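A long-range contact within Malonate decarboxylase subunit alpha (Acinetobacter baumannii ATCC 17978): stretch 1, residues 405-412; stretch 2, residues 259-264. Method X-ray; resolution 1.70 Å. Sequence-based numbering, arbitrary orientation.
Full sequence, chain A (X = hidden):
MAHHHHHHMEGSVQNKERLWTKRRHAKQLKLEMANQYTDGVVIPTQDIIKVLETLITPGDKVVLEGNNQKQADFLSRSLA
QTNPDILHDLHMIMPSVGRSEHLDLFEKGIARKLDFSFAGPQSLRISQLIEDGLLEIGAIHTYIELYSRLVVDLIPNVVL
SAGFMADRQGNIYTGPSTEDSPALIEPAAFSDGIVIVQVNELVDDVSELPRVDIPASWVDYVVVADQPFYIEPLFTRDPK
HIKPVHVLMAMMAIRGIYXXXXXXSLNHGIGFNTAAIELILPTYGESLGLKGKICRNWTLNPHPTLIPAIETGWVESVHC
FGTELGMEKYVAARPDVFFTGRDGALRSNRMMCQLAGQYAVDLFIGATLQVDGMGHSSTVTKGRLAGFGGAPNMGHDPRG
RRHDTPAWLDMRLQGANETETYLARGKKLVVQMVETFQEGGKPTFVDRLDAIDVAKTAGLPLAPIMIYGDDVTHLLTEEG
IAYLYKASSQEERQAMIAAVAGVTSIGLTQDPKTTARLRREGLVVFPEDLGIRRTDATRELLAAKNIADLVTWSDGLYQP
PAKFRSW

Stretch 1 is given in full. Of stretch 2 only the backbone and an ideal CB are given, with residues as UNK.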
ATOM      1  N   THR A 405       5.656  -7.252 -16.002  1.00 12.76           N
ATOM      2  CA  THR A 405       5.213  -6.535 -17.186  1.00 14.74           C
ATOM      3  C   THR A 405       6.480  -6.298 -17.990  1.00 14.42           C
ATOM      4  O   THR A 405       7.585  -6.398 -17.442  1.00 16.33           O
ATOM      5  CB  THR A 405       4.545  -5.190 -16.862  1.00 12.46           C
ATOM      6  OG1 THR A 405       5.502  -4.345 -16.214  1.00 16.02           O
ATOM      7  CG2 THR A 405       3.307  -5.350 -15.942  1.00 13.56           C
ATOM      8  N   PRO A 406       6.358  -5.985 -19.291  1.00 18.52           N
ATOM      9  CA  PRO A 406       7.576  -5.843 -20.121  1.00 18.57           C
ATOM     10  C   PRO A 406       8.571  -4.795 -19.621  1.00 17.29           C
ATOM     11  O   PRO A 406       9.776  -5.077 -19.591  1.00 15.96           O
ATOM     12  CB  PRO A 406       7.008  -5.487 -21.504  1.00 20.62           C
ATOM     13  CG  PRO A 406       5.645  -6.152 -21.528  1.00 20.84           C
ATOM     14  CD  PRO A 406       5.130  -5.971 -20.113  1.00 18.52           C
ATOM     15  N   ALA A 407       8.115  -3.598 -19.225  1.00 11.77           N
ATOM     16  CA  ALA A 407       9.061  -2.585 -18.757  1.00 12.06           C
ATOM     17  C   ALA A 407       9.771  -3.042 -17.486  1.00 14.83           C
ATOM     18  O   ALA A 407      10.980  -2.836 -17.331  1.00 14.92           O
ATOM     19  CB  ALA A 407       8.339  -1.253 -18.510  1.00 12.85           C
ATOM     20  N   TRP A 408       9.030  -3.660 -16.562  1.00 16.38           N
ATOM     21  CA  TRP A 408       9.611  -4.101 -15.297  1.00 15.88           C
ATOM     22  C   TRP A 408      10.635  -5.211 -15.520  1.00 15.86           C
ATOM     23  O   TRP A 408      11.700  -5.220 -14.890  1.00 17.44           O
ATOM     24  CB  TRP A 408       8.483  -4.553 -14.373  1.00 13.11           C
ATOM     25  CG  TRP A 408       8.847  -4.982 -12.990  1.00 11.69           C
ATOM     26  CD1 TRP A 408       8.998  -4.184 -11.895  1.00 11.71           C
ATOM     27  CD2 TRP A 408       9.026  -6.326 -12.536  1.00 11.34           C
ATOM     28  NE1 TRP A 408       9.292  -4.950 -10.785  1.00 11.58           N
ATOM     29  CE2 TRP A 408       9.299  -6.270 -11.153  1.00 10.04           C
ATOM     30  CE3 TRP A 408       8.982  -7.571 -13.161  1.00 14.40           C
ATOM     31  CZ2 TRP A 408       9.544  -7.406 -10.397  1.00 13.06           C
ATOM     32  CZ3 TRP A 408       9.214  -8.701 -12.403  1.00 14.21           C
ATOM     33  CH2 TRP A 408       9.498  -8.610 -11.033  1.00 16.49           C
ATOM     34  N   LEU A 409      10.342  -6.145 -16.427  1.00 14.39           N
ATOM     35  CA  LEU A 409      11.331  -7.159 -16.789  1.00 14.32           C
ATOM     36  C   LEU A 409      12.549  -6.553 -17.476  1.00 18.79           C
ATOM     37  O   LEU A 409      13.654  -7.097 -17.365  1.00 18.65           O
ATOM     38  CB  LEU A 409      10.711  -8.205 -17.723  1.00 16.51           C
ATOM     39  CG  LEU A 409       9.796  -9.247 -17.096  1.00 19.55           C
ATOM     40  CD1 LEU A 409       9.208 -10.162 -18.181  1.00 21.47           C
ATOM     41  CD2 LEU A 409      10.603 -10.053 -16.090  1.00 20.51           C
ATOM     42  N   ASP A 410      12.365  -5.450 -18.214  1.00 16.32           N
ATOM     43  CA  ASP A 410      13.470  -4.852 -18.958  1.00 16.22           C
ATOM     44  C   ASP A 410      14.550  -4.311 -18.033  1.00 18.28           C
ATOM     45  O   ASP A 410      15.682  -4.087 -18.481  1.00 21.67           O
ATOM     46  CB  ASP A 410      12.946  -3.739 -19.870  1.00 18.39           C
ATOM     47  CG  ASP A 410      13.698  -3.643 -21.184  1.00 27.95           C
ATOM     48  OD1 ASP A 410      14.322  -4.648 -21.609  1.00 25.48           O
ATOM     49  OD2 ASP A 410      13.675  -2.549 -21.793  1.00 25.88           O
ATOM     50  N   MET A 411      14.230  -4.113 -16.754  1.00 15.32           N
ATOM     51  CA  MET A 411      15.193  -3.663 -15.762  1.00 14.10           C
ATOM     52  C   MET A 411      16.007  -4.799 -15.148  1.00 22.19           C
ATOM     53  O   MET A 411      16.964  -4.526 -14.413  1.00 17.89           O
ATOM     54  CB  MET A 411      14.468  -2.903 -14.647  1.00 11.74           C
ATOM     55  CG  MET A 411      13.722  -1.639 -15.094  1.00 19.84           C
ATOM     56  SD  MET A 411      14.789  -0.313 -15.742  1.00 19.07           S
ATOM     57  CE  MET A 411      14.558  -0.585 -17.484  1.00 15.42           C
ATOM     58  N   ARG A 412      15.649  -6.053 -15.418  1.00 14.86           N
ATOM     59  CA  ARG A 412      16.317  -7.188 -14.798  1.00 15.99           C
ATOM     60  C   ARG A 412      17.722  -7.395 -15.362  1.00 20.00           C
ATOM     61  O   ARG A 412      17.987  -7.147 -16.540  1.00 19.65           O
ATOM     62  CB  ARG A 412      15.494  -8.466 -14.994  1.00 13.87           C
ATOM     63  CG  ARG A 412      16.143  -9.712 -14.402  1.00 17.39           C
ATOM     64  CD  ARG A 412      15.222 -10.928 -14.404  1.00 19.56           C
ATOM     65  NE  ARG A 412      14.807 -11.353 -15.739  1.00 19.13           N
ATOM     66  CZ  ARG A 412      14.113 -12.466 -15.982  1.00 17.13           C
ATOM     67  NH1 ARG A 412      13.789 -13.285 -14.984  1.00 19.56           N
ATOM     68  NH2 ARG A 412      13.757 -12.771 -17.224  1.00 19.78           N
ATOM     69  N   UNK A 259       8.996   4.597 -25.016  1.00 13.04           N
ATOM     70  CA  UNK A 259       9.084   3.705 -26.166  1.00 13.57           C
ATOM     71  C   UNK A 259      10.123   2.611 -25.931  1.00 13.90           C
ATOM     72  O   UNK A 259       9.873   1.432 -26.206  1.00 14.10           O
ATOM     73  CB  UNK A 259       9.427   4.497 -27.429  1.00 13.57           C
ATOM     74  N   UNK A 260      11.297   2.992 -25.422  1.00 17.99           N
ATOM     75  CA  UNK A 260      12.408   2.053 -25.285  1.00 18.46           C
ATOM     76  C   UNK A 260      12.023   0.849 -24.442  1.00 16.76           C
ATOM     77  O   UNK A 260      12.380  -0.291 -24.766  1.00 14.94           O
ATOM     78  CB  UNK A 260      13.621   2.752 -24.668  1.00 18.46           C
ATOM     79  N   UNK A 261      11.304   1.083 -23.345  1.00 13.56           N
ATOM     80  CA  UNK A 261      10.973   0.032 -22.396  1.00 16.94           C
ATOM     81  C   UNK A 261       9.521  -0.409 -22.461  1.00 13.71           C
ATOM     82  O   UNK A 261       9.101  -1.217 -21.624  1.00 17.05           O
ATOM     83  CB  UNK A 261      11.296   0.503 -20.976  1.00 16.94           C
ATOM     84  N   UNK A 262       8.742   0.105 -23.412  1.00 13.85           N
ATOM     85  CA  UNK A 262       7.349  -0.311 -23.621  1.00 14.72           C
ATOM     86  C   UNK A 262       6.489  -0.036 -22.382  1.00 18.13           C
ATOM     87  O   UNK A 262       5.768  -0.905 -21.891  1.00 13.71           O
ATOM     88  CB  UNK A 262       7.290  -1.798 -23.976  1.00 14.72           C
ATOM     89  N   UNK A 263       6.567   1.197 -21.886  1.00 14.65           N
ATOM     90  CA  UNK A 263       5.846   1.602 -20.677  1.00 14.73           C
ATOM     91  C   UNK A 263       4.359   1.703 -20.993  1.00 15.06           C
ATOM     92  O   UNK A 263       3.948   2.518 -21.823  1.00 16.17           O
ATOM     93  CB  UNK A 263       6.376   2.932 -20.138  1.00 14.73           C
ATOM     94  N   UNK A 264       3.554   0.867 -20.336  1.00 10.74           N
ATOM     95  CA  UNK A 264       2.104   0.844 -20.496  1.00 11.64           C
ATOM     96  C   UNK A 264       1.366   1.644 -19.440  1.00 10.05           C
ATOM     97  O   UNK A 264       0.246   2.109 -19.700  1.00 12.34           O
ATOM     98  CB  UNK A 264       1.605  -0.602 -20.471  1.00 11.64           C
TER

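Position 259 has helical backbone angles, and its ideal CB has no atom of stretch 1 within 5.5 Å. Nothing here selects a side chain, and many helix-compatible residues would fit. The residue is Glu259, whose side chain is out of reach of stretch 1 and is hydrogen-bonded elsewhere in the structure.

Position 260 is also helical, with CA-to-CB directed sideways and open space around the CB. A long, flexible or polar side chain would be comfortable. Lys260 is deposited, its chain nearly fully extended through chi3, and it takes almost no part in the contact.

Position 261 is where the backbones come closest: its CA lies 4.9 Å from the CA of Ala407, an approach that the small methyl of alanine permits. The ideal CB points sideways and sits 4.0 Å from Asp410 OD2, 4.2 Å from Ala407 CB and 4.9 Å from Met411 CE. Stretch 1 thus offers a carboxylate and, beside it, an apolar methyl. A side chain with a donor and a flat or apolar surface would answer both; asparagine, glutamine, histidine or a larger aromatic with a donor could be considered. The residue is His261, with chi1 at m. Its ND1 donates to Asp410 OD2 at 2.8 Å, nearly straight at 161°, at the edge of the ring, near its plane, while Met411 CE packs over one face, 3.7 Å from the ring centroid in a CH-pi contact. Edge and face therefore serve different partners. The backbone joins in: Ala407 CA approaches His261 O to 3.2 Å.

Position 262 has phi/psi of 61/51. Such left-handed angles, just after a helix in a Schellman motif, favour glycine first and asparagine next. The CB points toward stretch 1, 4.4 Å from Pro406 CB, so a modest side chain can rest against the proline ring. Asn262 meets both conditions, and its side chain packs beside Pro406. Its backbone also approaches stretch 1 through a water: the O of water 2 lies 2.7 Å from Asn262 O and accepts from Ala407 N at 3.0 Å, so it sits between the two backbones.

Position 263 turns its CB away, although Ala407 CB is still 4.9 Å from it. An apolar side chain with at least a gamma carbon, such as a beta-branched one, could reach that methyl. Val263 does so, its CG2 lying 4.3 Å from Ala407 CB.

At position 264 the CB points toward stretch 1 but finds nothing within 5.5 Å, leaving room for a longer polar chain. Gln264 folds back instead of crossing the gap: its NE2 donates to Asn262 O at 3.0 Å, bracing the turn that follows the helix.

Stretch 2 259-264: EKHNVQ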
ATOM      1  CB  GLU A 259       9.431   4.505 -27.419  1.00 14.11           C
ATOM      2  CG  GLU A 259       9.368   3.654 -28.688  1.00 17.47           C
ATOM      3  CD  GLU A 259       9.729   4.414 -29.950  1.00 19.52           C
ATOM      4  OE1 GLU A 259      10.096   5.609 -29.872  1.00 24.94           O
ATOM      5  OE2 GLU A 259       9.639   3.806 -31.030  1.00 25.89           O
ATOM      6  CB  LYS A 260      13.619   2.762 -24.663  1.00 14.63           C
ATOM      7  CG  LYS A 260      14.827   1.837 -24.436  1.00 15.41           C
ATOM      8  CD  LYS A 260      16.007   2.596 -23.835  1.00 16.02           C
ATOM      9  CE  LYS A 260      17.165   1.648 -23.530  1.00 24.73           C
ATOM     10  NZ  LYS A 260      17.852   1.187 -24.769  1.00 32.94           N
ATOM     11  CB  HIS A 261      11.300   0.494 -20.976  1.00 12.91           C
ATOM     12  CG  HIS A 261      12.716   0.937 -20.808  1.00 13.30           C
ATOM     13  ND1 HIS A 261      13.774   0.058 -20.856  1.00 14.81           N
ATOM     14  CD2 HIS A 261      13.252   2.163 -20.605  1.00 13.28           C
ATOM     15  CE1 HIS A 261      14.905   0.722 -20.686  1.00 18.04           C
ATOM     16  NE2 HIS A 261      14.615   2.000 -20.527  1.00 16.00           N
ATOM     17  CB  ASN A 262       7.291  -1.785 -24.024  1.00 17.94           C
ATOM     18  CG  ASN A 262       5.962  -2.172 -24.658  1.00 28.23           C
ATOM     19  OD1 ASN A 262       5.357  -1.389 -25.400  1.00 35.63           O
ATOM     20  ND2 ASN A 262       5.496  -3.386 -24.359  1.00 27.21           N
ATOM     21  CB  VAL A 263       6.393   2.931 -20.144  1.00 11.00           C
ATOM     22  CG1 VAL A 263       5.571   3.435 -18.949  1.00 15.90           C
ATOM     23  CG2 VAL A 263       7.880   2.789 -19.788  1.00 14.31           C
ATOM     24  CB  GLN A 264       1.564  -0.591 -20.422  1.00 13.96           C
ATOM     25  CG  GLN A 264       2.213  -1.581 -21.349  1.00 15.86           C
ATOM     26  CD  GLN A 264       2.047  -1.169 -22.783  1.00 18.26           C
ATOM     27  OE1 GLN A 264       0.925  -1.060 -23.279  1.00 22.42           O
ATOM     28  NE2 GLN A 264       3.168  -0.912 -23.462  1.00 18.25           N
TER
HETATM   29  O   HOH W   1      10.236  -3.978 -22.766  1.00 29.57           O
HETATM   30  O   HOH W   2       5.388  -2.708 -19.935  1.00 22.32           O
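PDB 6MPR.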